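Glycoside hydrolase family protein (PDB 6Q2F) is probably an alpha-L-rhamnosidase, a glycoside hydrolase that cleaves terminal alpha-L-rhamnose from its glycosidic substrates. Local coordinates at residues A[514-519]-A[555-560]; A[765-770]-A[800-805]; A[875-880]-A[920-925]. One frame throughout, in Å; residues are numbered along the deposited sequence.

Contact 1: A[514-519]-A[555-560]; sequences PRMLEQ and RTLADL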
loop_
_atom_site.group_PDB
_atom_site.type_symbol
_atom_site.label_atom_id
_atom_site.label_comp_id
_atom_site.label_asym_id
_atom_site.label_seq_id
_atom_site.Cartn_x
_atom_site.Cartn_y
_atom_site.Cartn_z
ATOM N N PRO A 514 -24.712 11.172 5.784
ATOM C CA PRO A 514 -26.106 11.457 6.194
ATOM C C PRO A 514 -26.912 10.235 6.646
ATOM O O PRO A 514 -27.731 10.360 7.564
ATOM C CB PRO A 514 -26.704 12.118 4.943
ATOM C CG PRO A 514 -25.517 12.822 4.322
ATOM C CD PRO A 514 -24.365 11.811 4.502
ATOM N N ARG A 515 -26.686 9.058 6.062
ATOM C CA ARG A 515 -27.403 7.850 6.454
ATOM C C ARG A 515 -26.749 7.128 7.617
ATOM O O ARG A 515 -27.168 6.014 7.940
ATOM C CB ARG A 515 -27.521 6.889 5.264
ATOM C CG ARG A 515 -28.275 7.469 4.051
ATOM C CD ARG A 515 -28.326 6.443 2.922
ATOM N NE ARG A 515 -29.168 6.880 1.806
ATOM C CZ ARG A 515 -30.247 6.232 1.380
ATOM N NH1 ARG A 515 -30.619 5.102 1.972
ATOM N NH2 ARG A 515 -30.948 6.708 0.359
HETATM N N MSE A 516 -25.754 7.733 8.259
HETATM C CA MSE A 516 -24.961 7.058 9.300
HETATM C C MSE A 516 -25.774 6.323 10.389
HETATM O O MSE A 516 -25.435 5.194 10.754
HETATM C CB MSE A 516 -24.041 8.064 9.974
HETATM C CG MSE A 516 -23.086 7.450 10.945
HETATM SE SE MSE A 516 -21.767 6.381 10.009
HETATM C CE MSE A 516 -20.959 5.561 11.547
ATOM N N LEU A 517 -26.817 6.961 10.929
ATOM C CA LEU A 517 -27.588 6.321 11.996
ATOM C C LEU A 517 -28.247 5.032 11.511
ATOM O O LEU A 517 -28.192 4.005 12.195
ATOM C CB LEU A 517 -28.631 7.289 12.569
ATOM C CG LEU A 517 -28.010 8.513 13.243
ATOM C CD1 LEU A 517 -29.081 9.387 13.901
ATOM C CD2 LEU A 517 -26.950 8.090 14.267
ATOM N N GLU A 518 -28.857 5.058 10.321
ATOM C CA GLU A 518 -29.424 3.831 9.758
ATOM C C GLU A 518 -28.335 2.807 9.469
ATOM O O GLU A 518 -28.516 1.612 9.728
ATOM C CB GLU A 518 -30.188 4.112 8.463
ATOM C CG GLU A 518 -31.344 5.091 8.546
ATOM C CD GLU A 518 -31.677 5.663 7.170
ATOM O OE1 GLU A 518 -32.121 4.894 6.288
ATOM O OE2 GLU A 518 -31.455 6.876 6.961
ATOM N N GLN A 519 -27.210 3.249 8.891
ATOM C CA GLN A 519 -26.130 2.315 8.587
ATOM C C GLN A 519 -25.610 1.678 9.859
ATOM O O GLN A 519 -25.362 0.471 9.899
ATOM C CB GLN A 519 -24.981 3.014 7.844
ATOM C CG GLN A 519 -25.355 3.676 6.520
ATOM C CD GLN A 519 -25.615 2.669 5.411
ATOM O OE1 GLN A 519 -25.763 1.477 5.661
ATOM N NE2 GLN A 519 -25.697 3.153 4.175
ATOM N N ARG A 555 -15.981 1.227 13.097
ATOM C CA ARG A 555 -16.151 0.040 12.266
ATOM C C ARG A 555 -17.226 0.263 11.214
ATOM O O ARG A 555 -17.125 -0.241 10.084
ATOM C CB ARG A 555 -16.482 -1.164 13.141
ATOM C CG ARG A 555 -16.688 -2.440 12.343
ATOM C CD ARG A 555 -16.491 -3.661 13.211
ATOM N NE ARG A 555 -16.725 -4.897 12.469
ATOM C CZ ARG A 555 -16.398 -6.103 12.918
ATOM N NH1 ARG A 555 -15.808 -6.224 14.102
ATOM N NH2 ARG A 555 -16.641 -7.178 12.176
ATOM N N THR A 556 -18.254 1.022 11.552
ATOM C CA THR A 556 -19.273 1.317 10.555
ATOM C C THR A 556 -18.703 2.159 9.422
ATOM O O THR A 556 -19.035 1.943 8.250
ATOM C CB THR A 556 -20.448 2.018 11.232
ATOM O OG1 THR A 556 -20.988 1.153 12.246
ATOM C CG2 THR A 556 -21.535 2.354 10.222
ATOM N N LEU A 557 -17.847 3.124 9.749
ATOM C CA LEU A 557 -17.225 3.926 8.702
ATOM C C LEU A 557 -16.373 3.038 7.796
ATOM O O LEU A 557 -16.437 3.140 6.566
ATOM C CB LEU A 557 -16.377 5.036 9.329
ATOM C CG LEU A 557 -17.071 6.087 10.202
ATOM C CD1 LEU A 557 -16.058 6.942 10.949
ATOM C CD2 LEU A 557 -17.950 6.977 9.319
ATOM N N ALA A 558 -15.593 2.132 8.403
ATOM C CA ALA A 558 -14.782 1.207 7.611
ATOM C C ALA A 558 -15.661 0.330 6.735
ATOM O O ALA A 558 -15.347 0.115 5.562
ATOM C CB ALA A 558 -13.906 0.356 8.526
ATOM N N ASP A 559 -16.786 -0.161 7.278
ATOM C CA ASP A 559 -17.708 -0.970 6.480
ATOM C C ASP A 559 -18.236 -0.183 5.287
ATOM O O ASP A 559 -18.359 -0.713 4.176
ATOM C CB ASP A 559 -18.888 -1.448 7.341
ATOM C CG ASP A 559 -18.503 -2.546 8.348
ATOM O OD1 ASP A 559 -17.477 -3.250 8.140
ATOM O OD2 ASP A 559 -19.245 -2.696 9.345
ATOM N N LEU A 560 -18.593 1.081 5.509
ATOM C CA LEU A 560 -19.204 1.856 4.436
ATOM C C LEU A 560 -18.175 2.243 3.375
ATOM O O LEU A 560 -18.487 2.264 2.183
ATOM C CB LEU A 560 -19.918 3.082 5.013
ATOM C CG LEU A 560 -21.101 2.809 5.973
ATOM C CD1 LEU A 560 -21.626 4.093 6.592
ATOM C CD2 LEU A 560 -22.235 2.068 5.280
#
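The start of helix 516-524 lies against the middle of helix 543-575, and the two backbones come nearest at Gln-519 and Thr-556, whose CA atoms are 7.2 Å apart. Met-516, present as selenomethionine, reaches across to the second helix. Its CG is anti to the backbone N (chi1 -174°). A bend at chi2 (69°) and a trans chi3 then carry the SE and CE end over. Met-516 CE touches Thr-556 CG2 at 3.5 Å, and SE lies 4.0 Å from the same methyl. Met-516 SE is 3.9 Å from Leu-557 CD2, and these two side chains cross at about a right angle. SE is also 4.1 Å from Leu-560 CD1, so methyl groups of three residues line the selenium.

Helix 543-575 is the long helix of the beta-alpha-beta connection between the parallel strands 497-502 and 579-582 of the (beta/alpha)8 barrel. Helix 516-524 is an additional short helix in that same connection.

Gln-519 and Leu-560 form the other half of the contact and cross obliquely. The glutamine chain is folded at chi2, which lays its flank along the leucine methyls. Leu-560 CD1 sits 3.7 Å from Gln-519 CB. Leu-560 CD2 lies 3.4 Å from the amide carbon CD of Gln-519. The amide OE1 accepts from Arg-522 of its own helix. The side chain of Thr-556 points toward helix 516-524, with CG2 anti to the backbone N. This methyl packs 4.1 Å from Gln-519 C, while OG1 bonds to Asp-552 O and Arg-524 NH1.

Contact 2: A[765-770]-A[800-805]; sequences INFNAL and HMTLAA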
loop_
_atom_site.group_PDB
_atom_site.type_symbol
_atom_site.label_atom_id
_atom_site.label_comp_id
_atom_site.label_asym_id
_atom_site.label_seq_id
_atom_site.Cartn_x
_atom_site.Cartn_y
_atom_site.Cartn_z
ATOM N N ILE A 765 -6.730 -13.539 6.216
ATOM C CA ILE A 765 -8.188 -13.492 6.119
ATOM C C ILE A 765 -8.678 -12.441 7.098
ATOM O O ILE A 765 -8.168 -12.342 8.222
ATOM C CB ILE A 765 -8.868 -14.850 6.414
ATOM C CG1 ILE A 765 -8.484 -15.382 7.790
ATOM C CG2 ILE A 765 -8.504 -15.876 5.379
ATOM C CD1 ILE A 765 -9.377 -16.569 8.227
ATOM N N ASN A 766 -9.637 -11.632 6.662
ATOM C CA ASN A 766 -10.266 -10.629 7.498
ATOM C C ASN A 766 -11.626 -11.140 7.965
ATOM O O ASN A 766 -11.994 -12.305 7.750
ATOM C CB ASN A 766 -10.366 -9.298 6.737
ATOM C CG ASN A 766 -11.310 -9.367 5.541
ATOM O OD1 ASN A 766 -11.715 -10.448 5.113
ATOM N ND2 ASN A 766 -11.638 -8.200 4.976
ATOM N N PHE A 767 -12.387 -10.270 8.633
ATOM C CA PHE A 767 -13.670 -10.699 9.179
ATOM C C PHE A 767 -14.597 -11.192 8.075
ATOM O O PHE A 767 -15.226 -12.246 8.217
ATOM C CB PHE A 767 -14.295 -9.550 9.981
ATOM C CG PHE A 767 -15.715 -9.806 10.445
ATOM C CD1 PHE A 767 -15.967 -10.393 11.681
ATOM C CD2 PHE A 767 -16.788 -9.422 9.656
ATOM C CE1 PHE A 767 -17.278 -10.613 12.120
ATOM C CE2 PHE A 767 -18.121 -9.630 10.081
ATOM C CZ PHE A 767 -18.361 -10.216 11.320
ATOM N N ASN A 768 -14.677 -10.466 6.956
ATOM C CA ASN A 768 -15.583 -10.870 5.877
ATOM C C ASN A 768 -15.192 -12.228 5.307
ATOM O O ASN A 768 -16.047 -13.090 5.083
ATOM C CB ASN A 768 -15.612 -9.846 4.738
ATOM C CG ASN A 768 -16.532 -10.306 3.592
ATOM O OD1 ASN A 768 -16.090 -10.961 2.636
ATOM N ND2 ASN A 768 -17.823 -10.018 3.720
ATOM N N ALA A 769 -13.904 -12.420 5.022
ATOM C CA ALA A 769 -13.459 -13.714 4.524
ATOM C C ALA A 769 -13.756 -14.814 5.537
ATOM O O ALA A 769 -14.272 -15.869 5.175
ATOM C CB ALA A 769 -11.969 -13.668 4.182
ATOM N N LEU A 770 -13.449 -14.576 6.812
ATOM C CA LEU A 770 -13.741 -15.571 7.842
ATOM C C LEU A 770 -15.215 -15.966 7.835
ATOM O O LEU A 770 -15.553 -17.157 7.857
ATOM C CB LEU A 770 -13.339 -15.045 9.225
ATOM C CG LEU A 770 -13.845 -15.871 10.414
ATOM C CD1 LEU A 770 -13.248 -17.284 10.416
ATOM C CD2 LEU A 770 -13.567 -15.177 11.744
ATOM N N HIS A 800 -8.734 -9.461 20.691
ATOM C CA HIS A 800 -10.046 -8.843 20.802
ATOM C C HIS A 800 -10.881 -9.384 19.654
ATOM O O HIS A 800 -10.561 -9.154 18.485
ATOM C CB HIS A 800 -9.978 -7.317 20.731
ATOM C CG HIS A 800 -9.311 -6.676 21.907
ATOM N ND1 HIS A 800 -7.982 -6.875 22.216
ATOM C CD2 HIS A 800 -9.782 -5.809 22.831
ATOM C CE1 HIS A 800 -7.668 -6.173 23.287
ATOM N NE2 HIS A 800 -8.743 -5.513 23.679
HETATM N N MSE A 801 -11.947 -10.091 19.990
HETATM C CA MSE A 801 -12.771 -10.723 18.984
HETATM C C MSE A 801 -14.244 -10.523 19.288
HETATM O O MSE A 801 -14.693 -10.605 20.429
HETATM C CB MSE A 801 -12.442 -12.211 18.888
HETATM C CG MSE A 801 -13.145 -12.930 17.748
HETATM SE SE MSE A 801 -12.701 -14.812 17.792
HETATM C CE MSE A 801 -10.829 -14.670 17.354
ATOM N N THR A 802 -14.993 -10.266 18.236
ATOM C CA THR A 802 -16.404 -9.988 18.363
ATOM C C THR A 802 -17.195 -11.303 18.445
ATOM O O THR A 802 -16.723 -12.379 18.044
ATOM C CB THR A 802 -16.820 -9.115 17.182
ATOM O OG1 THR A 802 -17.983 -8.370 17.516
ATOM C CG2 THR A 802 -17.063 -9.959 15.954
ATOM N N LEU A 803 -18.395 -11.224 19.021
ATOM C CA LEU A 803 -19.220 -12.421 19.110
ATOM C C LEU A 803 -19.505 -12.975 17.722
ATOM O O LEU A 803 -19.445 -14.187 17.505
ATOM C CB LEU A 803 -20.525 -12.132 19.860
ATOM C CG LEU A 803 -21.468 -13.344 19.923
ATOM C CD1 LEU A 803 -20.788 -14.541 20.588
ATOM C CD2 LEU A 803 -22.754 -13.001 20.655
ATOM N N ALA A 804 -19.788 -12.090 16.764
ATOM C CA ALA A 804 -20.058 -12.511 15.394
ATOM C C ALA A 804 -18.888 -13.297 14.811
ATOM O O ALA A 804 -19.083 -14.320 14.146
ATOM C CB ALA A 804 -20.359 -11.287 14.519
ATOM N N ALA A 805 -17.659 -12.824 15.026
ATOM C CA ALA A 805 -16.509 -13.577 14.542
ATOM C C ALA A 805 -16.384 -14.881 15.304
ATOM O O ALA A 805 -16.130 -15.932 14.713
ATOM C CB ALA A 805 -15.218 -12.760 14.674
#
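Helix 767-773 meets the first turn of helix 803-814 in a domain built on a mixed sheet with a parallel core (762-765, 734-737, 788-794, 818-820, 860-863). Helix 767-773 follows strand 762-765. Helix 803-814 links the parallel strands 788-794 and 818-820 as a beta-alpha-beta crossover.

The packing between the segments is apolar. Phe-767 has CG anti to its backbone N (chi1 172°), so the ring extends to the other helix and meets it with an edge. Ala-804 CB lies in the ring plane, 3.9 Å from Phe-767 CZ. Ala-805 CB is 3.9 Å from Phe-767 CD1, and Ala-805 N also sits at the ring edge, 3.7 Å from Phe-767 CE1. Thr-802 CG2 approaches Phe-767 CE1 obliquely to the ring. This methyl takes the crowded place between the threonine's backbone N and carbonyl carbon. One turn on from the ring, Leu-770 CD2 lies 4.1 Å from Ala-805 CB.

The ring also has a charged partner. Phe-767 makes a cation-pi contact with Arg-555, which lies on helix 543-575 of the barrel.

Thr-802 holds the N-cap position of its helix but makes no capping bond through its side chain. Asn-766 does cap helix 767-773, and its ND2 is bonded to Asp-594. The capping bond lies within 765-770: Ala-769 N donates to Asn-766 OD1 at 2.9 Å, nearly straight at 167°, from 32° above the amide plane.

Contact 3: A[875-880]-A[920-925]; sequences MDVAPD and HFRVTG
The loop between helix 868-874 and strand 881-884 runs past the end of strand 915-921. It leads from the domain with the mixed sheet into the antiparallel beta domain, where strands 881-884 and 915-921 pair. Arg-922, the centre of an inverse gamma turn, continues this pairing: its N donates to Asp-880 O at 2.9 Å, on a lone pair in the carbonyl plane.

The Arg-922 side chain then runs back along the loop. Arg-922 CB packs 3.3 Å from Pro-879 O. CG is anti to the backbone N and lies further from that same oxygen. Arg-922 CD reaches Ala-878 O at 3.5 Å. A bend at chi3 (62°) turns the guanidinium across Asp-880. Arg-922 NE donates to water 2 at 2.8 Å, and this water donates in turn to Asp-880 OD1 and Arg-922 O. At the tip, Arg-922 NH1 donates to Ala-878 O at 2.8 Å, in the guanidinium plane and nearly along the C=O axis. NH1 also forms a salt bridge with Asp-733, and Val-877 CG1 lies beside it.

The Asp-880 carboxylate, held by Tyr-905 at OD1 and His-896 at OD2, stacks over one guanidinium face with the planes only 7° apart. The stack is not centred: OD1 lies 3.4 Å above the guanidinium plane, offset toward its rim. The salt bridge from Arg-922 NH2 to Asp-880 OD1 is long, 3.7 Å, and rests on charge, since no N-H points at the oxygen.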
loop_
_atom_site.group_PDB
_atom_site.type_symbol
_atom_site.label_atom_id
_atom_site.label_comp_id
_atom_site.label_asym_id
_atom_site.label_seq_id
_atom_site.Cartn_x
_atom_site.Cartn_y
_atom_site.Cartn_z
HETATM N N MSE A 875 -0.555 -31.617 13.580
HETATM C CA MSE A 875 -1.663 -32.018 12.720
HETATM C C MSE A 875 -1.198 -32.976 11.646
HETATM O O MSE A 875 -1.974 -33.361 10.774
HETATM C CB MSE A 875 -2.290 -30.799 12.024
HETATM C CG MSE A 875 -2.968 -29.829 12.938
HETATM SE SE MSE A 875 -3.362 -28.168 11.949
HETATM C CE MSE A 875 -2.454 -27.058 13.168
ATOM N N ASP A 876 0.090 -33.311 11.686
ATOM C CA ASP A 876 0.705 -34.197 10.701
ATOM C C ASP A 876 0.638 -33.589 9.300
ATOM O O ASP A 876 0.403 -34.283 8.311
ATOM C CB ASP A 876 0.059 -35.591 10.732
ATOM C CG ASP A 876 0.868 -36.631 9.973
ATOM O OD1 ASP A 876 2.118 -36.557 10.004
ATOM O OD2 ASP A 876 0.259 -37.521 9.340
ATOM N N VAL A 877 0.838 -32.275 9.212
ATOM C CA VAL A 877 0.895 -31.582 7.930
ATOM C C VAL A 877 2.358 -31.322 7.605
ATOM O O VAL A 877 3.011 -30.502 8.258
ATOM C CB VAL A 877 0.083 -30.282 7.945
ATOM C CG1 VAL A 877 0.203 -29.578 6.604
ATOM C CG2 VAL A 877 -1.373 -30.594 8.231
ATOM N N ALA A 878 2.869 -32.012 6.587
ATOM C CA ALA A 878 4.271 -31.885 6.215
ATOM C C ALA A 878 4.557 -30.493 5.639
ATOM O O ALA A 878 3.690 -29.881 5.014
ATOM C CB ALA A 878 4.655 -32.956 5.191
ATOM N N PRO A 879 5.771 -29.982 5.838
ATOM C CA PRO A 879 6.161 -28.711 5.207
ATOM C C PRO A 879 5.948 -28.741 3.703
ATOM O O PRO A 879 6.203 -29.749 3.041
ATOM C CB PRO A 879 7.652 -28.588 5.535
ATOM C CG PRO A 879 7.914 -29.560 6.639
ATOM C CD PRO A 879 6.884 -30.639 6.546
ATOM N N ASP A 880 5.485 -27.614 3.157
ATOM C CA ASP A 880 5.324 -27.524 1.712
ATOM C C ASP A 880 6.668 -27.354 1.024
ATOM O O ASP A 880 6.973 -28.057 0.048
ATOM C CB ASP A 880 4.391 -26.366 1.360
ATOM C CG ASP A 880 3.868 -26.453 -0.060
ATOM O OD1 ASP A 880 4.052 -27.517 -0.685
ATOM O OD2 ASP A 880 3.260 -25.457 -0.540
ATOM N N HIS A 920 13.285 -29.455 -0.719
ATOM C CA HIS A 920 12.258 -30.444 -0.380
ATOM C C HIS A 920 10.892 -29.880 -0.724
ATOM O O HIS A 920 10.496 -28.850 -0.177
ATOM C CB HIS A 920 12.286 -30.809 1.109
ATOM C CG HIS A 920 13.544 -31.497 1.545
ATOM N ND1 HIS A 920 13.546 -32.750 2.125
ATOM C CD2 HIS A 920 14.840 -31.108 1.480
ATOM C CE1 HIS A 920 14.791 -33.106 2.388
ATOM N NE2 HIS A 920 15.594 -32.122 2.024
ATOM N N PHE A 921 10.172 -30.560 -1.612
ATOM C CA PHE A 921 8.845 -30.134 -2.029
ATOM C C PHE A 921 7.841 -31.199 -1.616
ATOM O O PHE A 921 8.105 -32.406 -1.761
ATOM C CB PHE A 921 8.779 -29.898 -3.538
ATOM C CG PHE A 921 9.831 -28.961 -4.050
ATOM C CD1 PHE A 921 11.101 -29.422 -4.333
ATOM C CD2 PHE A 921 9.551 -27.617 -4.249
ATOM C CE1 PHE A 921 12.070 -28.565 -4.806
ATOM C CE2 PHE A 921 10.513 -26.753 -4.720
ATOM C CZ PHE A 921 11.781 -27.227 -4.994
ATOM N N ARG A 922 6.698 -30.752 -1.085
ATOM C CA ARG A 922 5.624 -31.664 -0.695
ATOM C C ARG A 922 4.840 -32.056 -1.948
ATOM O O ARG A 922 3.718 -31.618 -2.197
ATOM C CB ARG A 922 4.726 -31.021 0.353
ATOM C CG ARG A 922 3.660 -31.964 0.940
ATOM C CD ARG A 922 2.753 -31.200 1.918
ATOM N NE ARG A 922 2.028 -30.115 1.261
ATOM C CZ ARG A 922 1.630 -28.994 1.863
ATOM N NH1 ARG A 922 1.918 -28.777 3.140
ATOM N NH2 ARG A 922 0.961 -28.080 1.178
ATOM N N VAL A 923 5.476 -32.883 -2.776
ATOM C CA VAL A 923 4.859 -33.354 -4.009
ATOM C C VAL A 923 5.522 -34.667 -4.379
ATOM O O VAL A 923 6.652 -34.954 -3.986
ATOM C CB VAL A 923 4.970 -32.337 -5.173
ATOM C CG1 VAL A 923 6.434 -32.076 -5.506
ATOM C CG2 VAL A 923 4.238 -32.828 -6.429
ATOM N N THR A 924 4.808 -35.447 -5.180
ATOM C CA THR A 924 5.139 -36.820 -5.464
ATOM C C THR A 924 4.611 -37.142 -6.859
ATOM O O THR A 924 3.746 -36.442 -7.376
ATOM C CB THR A 924 4.514 -37.667 -4.346
ATOM O OG1 THR A 924 3.101 -37.455 -4.328
ATOM C CG2 THR A 924 5.159 -37.409 -3.024
ATOM N N GLY A 925 5.154 -38.184 -7.486
ATOM C CA GLY A 925 4.621 -38.605 -8.774
ATOM C C GLY A 925 4.971 -37.744 -9.984
ATOM O O GLY A 925 4.500 -38.039 -11.092
HETATM O O HOH W 1 8.792 -29.946 1.799
HETATM O O HOH W 2 2.084 -29.461 -1.433
#

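Overall arrangement
The three contacts come in series along the chain and fall in successive parts of the fold. Contact 1 belongs to the (beta/alpha)8 barrel. Contact 2 is in the following domain, around its mixed sheet. Contact 3 is where that domain passes into the antiparallel beta domain. Contacts 1 and 2 have centres 18 Å apart and touch through their cation-pi pair. Glu-740 lies at the same place, in a salt bridge with Arg-555 and against the side chains of Phe-767, Thr-802 and Ala-805. This is consistent with contacts 1 and 2 lying where the barrel meets the mixed-sheet domain. Contact 3 is separate, about 14 Å from contact 2 and 24 Å from contact 1 between nearest atoms.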